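Local structure of ATP grasp ligase (Microcystis aeruginosa MRC, 5IG9) at residues A[7-12]-A[34-39]; A[13-18]-A[69-74]; A[149-154]-A[204-209]. The protein belongs to the ATP-grasp ligases and probably uses ATP to activate carboxylate groups of a peptide substrate for bond formation. All coordinates share one frame; numbering follows the deposited sequence.

Contact 1 of 3, residues A[7-12]-A[34-39]; sequences TFSRDN and TDRFPT
Thr34 and Asp35 grip the backbone of Thr7 and Ser9, a worked example of how the loops after two neighbouring parallel strands are tied together. Thr7 O is held twice by one residue: Thr34 N reaches it at 2.7 Å in a nearly straight bond (175° at the hydrogen), and Thr34 OG1 donates to it from the opposite face of the carbonyl plane. Asp35 CG sits between its backbone N and carbonyl carbon (chi1 62°), and both carboxylate oxygens turn to the other loop. Asp35 OD1 accepts from Ser9 N at 2.9 Å, the donor lying above the carboxylate plane, while OD2 takes the hydroxyl of Ser9, at a modelled distance too short to be trusted. Asp35 OD1 also touches Phe8 CB (3.3 Å), and OD2 lies at the edge of the Phe8 ring. An alanine in place of Asp35 lacks the carboxylate, and Ser9 N would probably lose its acceptor in this contact, with less to fix the serine hydroxyl. Arg36 CD rests on Ser9 CB at 3.8 Å, but its guanidinium goes to Asp57, Glu40 and Asp33. In the second shell, Arg76 N bonds Thr34 OG1, and the Arg76 side chain makes a cation-pi contact with Phe8. The type I turn from Phe8 to Asp11 carries the chain from strand 3-7 towards helix 14-23, while 34-39 leaves strand 29-33, its Phe37 and Pro38 packing on helix 87-107.

Contact 2 of 3, residues A[13-18]-A[69-74]; sequences ESIPLV and AVWYRR
Trp71 and Arg73 present two flat groups to helix 14-18, and each meets it differently. One face of the Trp71 ring has Arg73 CB over its centre. At the edge, near the ring plane, lies Ser14 O, 4.2 Å from Trp71 CH2. Val18 and Ile15 come in obliquely at the benzo end: Val18 CG2 is 3.5 Å from Trp71 CH2, and Ile15 CD1 is 3.9 Å from Trp71 CZ3. The guanidinium of Arg73 is covered on both faces, by Arg74 CZ on one, 3.7 Å above the plane, and by Ser14 CB on the other, offset toward the rim.

Trp71 points its CB toward the helix and carries CG anti to the backbone N (chi1 -169°). Arg73 CG, also anti to its backbone N (chi1 162°), lies against Ile15 CD1 at 3.9 Å; the bend at chi2 then turns CD. That isoleucine methyl thus bridges the indole and the aliphatic stem of the arginine. Ser14 OG is close to Arg73 NH2 but poorly aimed for a bond; its hydrogen-bonding partner is Asn12 OD1. Arg73 pairs instead with Glu300 through NH2 and Asp11 through NE, and Glu300 also takes Arg74, so Glu300 and Asp11 together probably offset the charges of the two adjacent arginines.

Helix 14-18 runs nearly antiparallel to strand 69-72 (159°), as in a Rossmann-like alpha/beta layer. The strand lies between strands 3-7 and 111-113 of the parallel sheet, and helix 313-323 adds Ile317 and Leu321 against Trp71.

Contact 3 of 3, residues A[149-154]-A[204-209]; sequences EAVKQF and MTFQEN
Phe206 packs against Val151 and Phe154 where helix 148-157 lies on a four-stranded antiparallel sheet, an alpha+beta layer consistent with one of the ATP-grasp subdomains. The segment axes are 10.2 Å apart at their closest and run nearly parallel, 18° between them. Phe206 illustrates how one aromatic can meet two residues a helical turn apart. Its CB meets the ring of Phe154, 4.0 Å from CE2. From there CG lies beside the backbone N, anti to the carbonyl carbon (chi1 -55°), and the ring leads on to Val151. CD1 and then CE1 touch Val151 CG2, CE1 the more closely at 3.6 Å. At the tip, CZ meets the other methyl, Val151 CG1, at 3.8 Å. That methyl stands over the ring face in a CH-pi contact, 3.9 Å from the centroid and 15° off the normal. The valine thus uses both branches on one ring, and the two side chains cross at about a right angle.

Phe154 reaches past this pair to the strand backbone. It also touches Leu143 of strand 142-145, and its ring meets that of Phe158, while Thr165 of strand 163-166 touches Phe206. Ala150 packs on Tyr46 of the second subunit. Phe154 CE2 lies 3.9 Å from Phe206 O, and CZ comes 4.1 Å from Glu208 N, which sits at the edge of the Phe154 ring, near its plane.

In the fold
From the N terminus, the chain leaves strand 3-7 through 7-12 and enters helix 14-23 at 13-18, so contacts 1 and 2 open back to back. Contact 1 closes first, at 34-39, after one strand-helix-strand unit; contact 2 closes at 69-74, after further strands. Their segments alternate, so the two loops cross rather than nest, and they touch, with centres about 12 Å apart. Together they join three neighbouring strands of the parallel sheet and the helix beside them. Contact 3 follows in series, closing a separate loop of about fifty residues and tying helix 148-157 to the four-stranded antiparallel sheet, its centre about 38 Å from those of the others. Contacts 1 and 3 each meet the second subunit.

Contact 1 of 3, residues A[7-12]-A[34-39]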
# COMPACT_ATOMS: atom_id res chain seq x y z
N THR A 7 -1.63 -13.03 -10.92
CA THR A 7 -2.84 -13.59 -10.33
C THR A 7 -2.48 -14.58 -9.23
O THR A 7 -1.42 -14.46 -8.60
CB THR A 7 -3.69 -14.27 -11.41
OG1 THR A 7 -4.79 -14.95 -10.79
CG2 THR A 7 -2.86 -15.28 -12.19
N PHE A 8 -3.36 -15.55 -8.98
CA PHE A 8 -3.07 -16.64 -8.05
C PHE A 8 -3.77 -17.89 -8.56
O PHE A 8 -4.57 -17.84 -9.50
CB PHE A 8 -3.48 -16.28 -6.61
CG PHE A 8 -4.96 -16.23 -6.37
CD1 PHE A 8 -5.77 -15.33 -7.05
CD2 PHE A 8 -5.55 -17.06 -5.43
CE1 PHE A 8 -7.13 -15.28 -6.81
CE2 PHE A 8 -6.91 -17.01 -5.19
CZ PHE A 8 -7.70 -16.12 -5.88
N SER A 9 -3.45 -19.02 -7.94
CA SER A 9 -3.86 -20.31 -8.49
C SER A 9 -5.37 -20.53 -8.42
O SER A 9 -5.94 -21.18 -9.30
CB SER A 9 -3.14 -21.45 -7.76
OG SER A 9 -3.39 -21.40 -6.37
N ARG A 10 -6.04 -19.99 -7.39
CA ARG A 10 -7.47 -20.19 -7.23
C ARG A 10 -8.30 -19.07 -7.84
O ARG A 10 -9.47 -18.90 -7.48
CB ARG A 10 -7.82 -20.35 -5.74
CG ARG A 10 -7.21 -21.57 -5.07
CD ARG A 10 -7.69 -21.72 -3.63
NE ARG A 10 -8.71 -22.75 -3.48
CZ ARG A 10 -10.02 -22.53 -3.49
NH1 ARG A 10 -10.48 -21.30 -3.65
NH2 ARG A 10 -10.87 -23.54 -3.33
N ASP A 11 -7.73 -18.31 -8.77
CA ASP A 11 -8.49 -17.27 -9.45
C ASP A 11 -9.51 -17.91 -10.40
O ASP A 11 -9.42 -19.09 -10.75
CB ASP A 11 -7.58 -16.33 -10.23
CG ASP A 11 -8.14 -14.93 -10.34
OD1 ASP A 11 -9.34 -14.74 -10.04
OD2 ASP A 11 -7.39 -14.01 -10.72
N ASN A 12 -10.49 -17.11 -10.80
CA ASN A 12 -11.67 -17.63 -11.48
C ASN A 12 -11.43 -17.66 -12.99
O ASN A 12 -10.29 -17.64 -13.46
CB ASN A 12 -12.90 -16.81 -11.07
CG ASN A 12 -12.71 -15.32 -11.31
OD1 ASN A 12 -12.09 -14.90 -12.28
ND2 ASN A 12 -13.26 -14.51 -10.41
N THR A 34 0.81 -15.81 -7.81
CA THR A 34 1.57 -15.22 -6.71
C THR A 34 1.52 -16.09 -5.46
O THR A 34 2.47 -16.07 -4.67
CB THR A 34 1.04 -13.82 -6.40
OG1 THR A 34 -0.37 -13.87 -6.18
CG2 THR A 34 1.33 -12.87 -7.55
N ASP A 35 0.44 -16.85 -5.27
CA ASP A 35 0.34 -17.69 -4.08
C ASP A 35 1.25 -18.91 -4.14
O ASP A 35 1.58 -19.47 -3.09
CB ASP A 35 -1.10 -18.12 -3.85
CG ASP A 35 -1.65 -18.96 -4.99
OD1 ASP A 35 -1.25 -18.73 -6.15
OD2 ASP A 35 -2.47 -19.86 -4.72
N ARG A 36 1.67 -19.32 -5.33
CA ARG A 36 2.58 -20.45 -5.50
C ARG A 36 4.04 -20.02 -5.48
O ARG A 36 4.91 -20.81 -5.86
CB ARG A 36 2.24 -21.20 -6.78
CG ARG A 36 0.86 -21.83 -6.74
CD ARG A 36 0.49 -22.54 -8.03
NE ARG A 36 1.60 -23.29 -8.60
CZ ARG A 36 2.12 -23.06 -9.80
NH1 ARG A 36 1.62 -22.10 -10.56
NH2 ARG A 36 3.14 -23.79 -10.24
N PHE A 37 4.32 -18.80 -5.05
CA PHE A 37 5.66 -18.32 -4.77
C PHE A 37 5.75 -18.11 -3.26
O PHE A 37 4.82 -17.56 -2.67
CB PHE A 37 5.95 -17.02 -5.52
CG PHE A 37 7.15 -16.25 -5.02
CD1 PHE A 37 8.43 -16.55 -5.47
CD2 PHE A 37 7.00 -15.22 -4.11
CE1 PHE A 37 9.53 -15.84 -5.01
CE2 PHE A 37 8.10 -14.51 -3.65
CZ PHE A 37 9.36 -14.82 -4.10
N PRO A 38 6.85 -18.53 -2.63
CA PRO A 38 8.07 -19.11 -3.19
C PRO A 38 8.11 -20.64 -3.19
O PRO A 38 9.11 -21.23 -3.60
CB PRO A 38 9.15 -18.56 -2.27
CG PRO A 38 8.47 -18.57 -0.93
CD PRO A 38 7.01 -18.25 -1.19
N THR A 39 7.03 -21.26 -2.71
CA THR A 39 7.02 -22.71 -2.52
C THR A 39 7.19 -23.47 -3.83
O THR A 39 7.83 -24.53 -3.84
CB THR A 39 5.71 -23.11 -1.82
OG1 THR A 39 5.66 -22.50 -0.52
CG2 THR A 39 5.62 -24.63 -1.65

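Contact 2 of 3, residues A[13-18]-A[69-74]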
# COMPACT_ATOMS: atom_id res chain seq x y z
N GLU A 13 -12.52 -17.71 -13.77
CA GLU A 13 -12.46 -17.89 -15.21
C GLU A 13 -12.05 -16.62 -15.96
O GLU A 13 -11.99 -16.65 -17.19
CB GLU A 13 -13.82 -18.37 -15.73
CG GLU A 13 -14.42 -19.55 -14.97
CD GLU A 13 -15.07 -19.16 -13.65
OE1 GLU A 13 -15.66 -18.05 -13.58
OE2 GLU A 13 -15.00 -19.95 -12.68
N SER A 14 -11.77 -15.53 -15.25
CA SER A 14 -11.33 -14.32 -15.93
C SER A 14 -9.96 -14.53 -16.57
O SER A 14 -9.68 -13.98 -17.65
CB SER A 14 -11.28 -13.15 -14.94
OG SER A 14 -12.26 -13.30 -13.93
N ILE A 15 -9.10 -15.32 -15.93
CA ILE A 15 -7.74 -15.55 -16.41
C ILE A 15 -7.76 -16.29 -17.75
O ILE A 15 -7.18 -15.78 -18.72
CB ILE A 15 -6.91 -16.32 -15.37
CG1 ILE A 15 -7.01 -15.63 -14.01
CG2 ILE A 15 -5.46 -16.40 -15.81
CD1 ILE A 15 -6.55 -14.20 -14.05
N PRO A 16 -8.39 -17.47 -17.87
CA PRO A 16 -8.39 -18.14 -19.18
C PRO A 16 -9.13 -17.35 -20.25
O PRO A 16 -8.81 -17.50 -21.44
CB PRO A 16 -9.07 -19.48 -18.89
CG PRO A 16 -9.94 -19.21 -17.73
CD PRO A 16 -9.17 -18.24 -16.89
N LEU A 17 -10.10 -16.53 -19.87
CA LEU A 17 -10.79 -15.69 -20.85
C LEU A 17 -9.84 -14.69 -21.48
O LEU A 17 -9.94 -14.40 -22.68
CB LEU A 17 -11.96 -14.97 -20.18
CG LEU A 17 -13.31 -15.69 -20.18
CD1 LEU A 17 -14.21 -15.09 -19.13
CD2 LEU A 17 -13.95 -15.58 -21.56
N VAL A 18 -8.90 -14.16 -20.70
CA VAL A 18 -7.99 -13.14 -21.20
C VAL A 18 -6.82 -13.76 -21.96
O VAL A 18 -6.42 -13.26 -23.02
CB VAL A 18 -7.50 -12.24 -20.05
CG1 VAL A 18 -6.44 -11.28 -20.54
CG2 VAL A 18 -8.67 -11.49 -19.44
N ALA A 69 3.64 -6.21 -21.45
CA ALA A 69 2.50 -5.69 -20.72
C ALA A 69 2.33 -6.48 -19.43
O ALA A 69 2.73 -7.65 -19.36
CB ALA A 69 1.21 -5.75 -21.55
N VAL A 70 1.74 -5.83 -18.43
CA VAL A 70 1.49 -6.44 -17.13
C VAL A 70 0.02 -6.23 -16.76
O VAL A 70 -0.47 -5.10 -16.77
CB VAL A 70 2.39 -5.85 -16.02
CG1 VAL A 70 2.07 -6.50 -14.68
CG2 VAL A 70 3.86 -6.04 -16.37
N TRP A 71 -0.66 -7.32 -16.43
CA TRP A 71 -2.02 -7.26 -15.90
C TRP A 71 -1.94 -7.42 -14.39
O TRP A 71 -1.75 -8.53 -13.88
CB TRP A 71 -2.91 -8.34 -16.52
CG TRP A 71 -4.36 -8.14 -16.20
CD1 TRP A 71 -4.96 -6.99 -15.77
CD2 TRP A 71 -5.40 -9.13 -16.26
NE1 TRP A 71 -6.30 -7.20 -15.58
CE2 TRP A 71 -6.59 -8.51 -15.87
CE3 TRP A 71 -5.42 -10.49 -16.62
CZ2 TRP A 71 -7.81 -9.19 -15.82
CZ3 TRP A 71 -6.63 -11.16 -16.57
CH2 TRP A 71 -7.80 -10.51 -16.17
N TYR A 72 -2.07 -6.31 -13.67
CA TYR A 72 -2.01 -6.29 -12.21
C TYR A 72 -3.36 -6.75 -11.68
O TYR A 72 -4.20 -5.95 -11.23
CB TYR A 72 -1.63 -4.90 -11.72
CG TYR A 72 -1.23 -4.81 -10.27
CD1 TYR A 72 -0.26 -5.64 -9.74
CD2 TYR A 72 -1.81 -3.87 -9.43
CE1 TYR A 72 0.11 -5.55 -8.41
CE2 TYR A 72 -1.45 -3.77 -8.10
CZ TYR A 72 -0.49 -4.61 -7.60
OH TYR A 72 -0.12 -4.52 -6.27
N ARG A 73 -3.57 -8.06 -11.73
CA ARG A 73 -4.90 -8.65 -11.49
C ARG A 73 -5.09 -9.02 -10.02
O ARG A 73 -5.78 -8.30 -9.29
CB ARG A 73 -5.08 -9.86 -12.41
CG ARG A 73 -6.19 -10.84 -12.04
CD ARG A 73 -7.57 -10.22 -12.12
NE ARG A 73 -8.58 -11.20 -11.72
CZ ARG A 73 -9.87 -10.94 -11.60
NH1 ARG A 73 -10.33 -9.71 -11.86
NH2 ARG A 73 -10.71 -11.89 -11.24
N ARG A 74 -4.49 -10.12 -9.57
CA ARG A 74 -4.69 -10.62 -8.22
C ARG A 74 -3.36 -10.79 -7.52
O ARG A 74 -2.40 -11.31 -8.11
CB ARG A 74 -5.46 -11.95 -8.23
CG ARG A 74 -6.84 -11.88 -7.59
CD ARG A 74 -7.45 -10.50 -7.79
NE ARG A 74 -8.90 -10.55 -7.88
CZ ARG A 74 -9.66 -9.48 -8.11
NH1 ARG A 74 -9.10 -8.29 -8.28
NH2 ARG A 74 -10.98 -9.61 -8.18

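Contact 3 of 3, residues A[149-154]-A[204-209]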
# COMPACT_ATOMS: atom_id res chain seq x y z
N GLU A 149 -19.76 9.74 20.16
CA GLU A 149 -20.62 10.92 20.12
C GLU A 149 -20.81 11.41 18.69
O GLU A 149 -21.91 11.85 18.32
CB GLU A 149 -20.06 12.04 21.00
CG GLU A 149 -21.04 13.20 21.19
CD GLU A 149 -20.51 14.27 22.13
OE1 GLU A 149 -19.31 14.60 22.05
OE2 GLU A 149 -21.31 14.78 22.96
N ALA A 150 -19.76 11.35 17.87
CA ALA A 150 -19.89 11.73 16.47
C ALA A 150 -20.75 10.73 15.71
O ALA A 150 -21.50 11.11 14.80
CB ALA A 150 -18.52 11.86 15.83
N VAL A 151 -20.66 9.45 16.07
CA VAL A 151 -21.45 8.42 15.40
C VAL A 151 -22.92 8.55 15.77
O VAL A 151 -23.80 8.43 14.91
CB VAL A 151 -20.89 7.03 15.74
CG1 VAL A 151 -21.79 5.94 15.16
CG2 VAL A 151 -19.47 6.89 15.20
N LYS A 152 -23.22 8.77 17.06
CA LYS A 152 -24.60 9.01 17.46
C LYS A 152 -25.18 10.22 16.74
O LYS A 152 -26.30 10.17 16.22
CB LYS A 152 -24.69 9.22 18.98
CG LYS A 152 -24.31 8.01 19.82
CD LYS A 152 -25.30 6.87 19.66
CE LYS A 152 -26.72 7.28 20.04
NZ LYS A 152 -27.52 7.68 18.85
N GLN A 153 -24.42 11.31 16.69
CA GLN A 153 -24.85 12.50 15.97
C GLN A 153 -25.05 12.20 14.49
O GLN A 153 -25.96 12.75 13.86
CB GLN A 153 -23.82 13.60 16.17
CG GLN A 153 -24.39 15.00 16.20
CD GLN A 153 -23.43 15.99 16.81
OE1 GLN A 153 -23.12 15.94 18.00
NE2 GLN A 153 -22.93 16.91 15.98
N PHE A 154 -24.22 11.33 13.91
CA PHE A 154 -24.33 11.00 12.50
C PHE A 154 -25.56 10.15 12.22
O PHE A 154 -26.28 10.39 11.24
CB PHE A 154 -23.06 10.28 12.03
CG PHE A 154 -22.99 10.06 10.54
CD1 PHE A 154 -22.60 11.07 9.69
CD2 PHE A 154 -23.31 8.82 10.00
CE1 PHE A 154 -22.53 10.87 8.33
CE2 PHE A 154 -23.24 8.61 8.64
CZ PHE A 154 -22.86 9.64 7.80
N MET A 204 -14.95 2.32 12.53
CA MET A 204 -15.72 1.81 11.41
C MET A 204 -16.08 2.97 10.50
O MET A 204 -15.90 4.14 10.85
CB MET A 204 -16.99 1.07 11.87
CG MET A 204 -16.71 -0.16 12.70
SD MET A 204 -18.09 -1.31 12.73
CE MET A 204 -18.08 -1.88 11.04
N THR A 205 -16.60 2.64 9.32
CA THR A 205 -17.03 3.63 8.35
C THR A 205 -18.55 3.56 8.24
O THR A 205 -19.11 2.50 7.92
CB THR A 205 -16.38 3.39 6.99
OG1 THR A 205 -14.96 3.53 7.11
CG2 THR A 205 -16.89 4.40 5.97
N PHE A 206 -19.21 4.68 8.51
CA PHE A 206 -20.66 4.78 8.47
C PHE A 206 -21.08 5.65 7.29
O PHE A 206 -20.40 6.61 6.93
CB PHE A 206 -21.21 5.36 9.77
CG PHE A 206 -20.77 4.61 10.99
CD1 PHE A 206 -19.59 4.94 11.64
CD2 PHE A 206 -21.53 3.56 11.48
CE1 PHE A 206 -19.18 4.24 12.75
CE2 PHE A 206 -21.12 2.86 12.60
CZ PHE A 206 -19.95 3.20 13.23
N GLN A 207 -22.21 5.29 6.68
CA GLN A 207 -22.68 5.95 5.47
C GLN A 207 -24.18 6.17 5.51
O GLN A 207 -24.93 5.35 6.05
CB GLN A 207 -22.32 5.14 4.22
CG GLN A 207 -20.92 5.38 3.71
CD GLN A 207 -20.70 4.82 2.32
OE1 GLN A 207 -21.37 3.87 1.91
NE2 GLN A 207 -19.77 5.41 1.59
N GLU A 208 -24.61 7.28 4.91
CA GLU A 208 -26.03 7.54 4.71
C GLU A 208 -26.66 6.45 3.86
O GLU A 208 -26.19 6.16 2.75
CB GLU A 208 -26.21 8.91 4.04
CG GLU A 208 -27.59 9.17 3.45
CD GLU A 208 -27.65 10.49 2.70
OE1 GLU A 208 -26.57 11.05 2.39
OE2 GLU A 208 -28.76 10.98 2.41
N ASN A 209 -27.71 5.82 4.38
CA ASN A 209 -28.43 4.78 3.65
C ASN A 209 -29.39 5.47 2.69
O ASN A 209 -30.44 5.97 3.10
CB ASN A 209 -29.16 3.86 4.62
CG ASN A 209 -29.74 2.64 3.93
OD1 ASN A 209 -29.77 2.55 2.71
ND2 ASN A 209 -30.20 1.68 4.73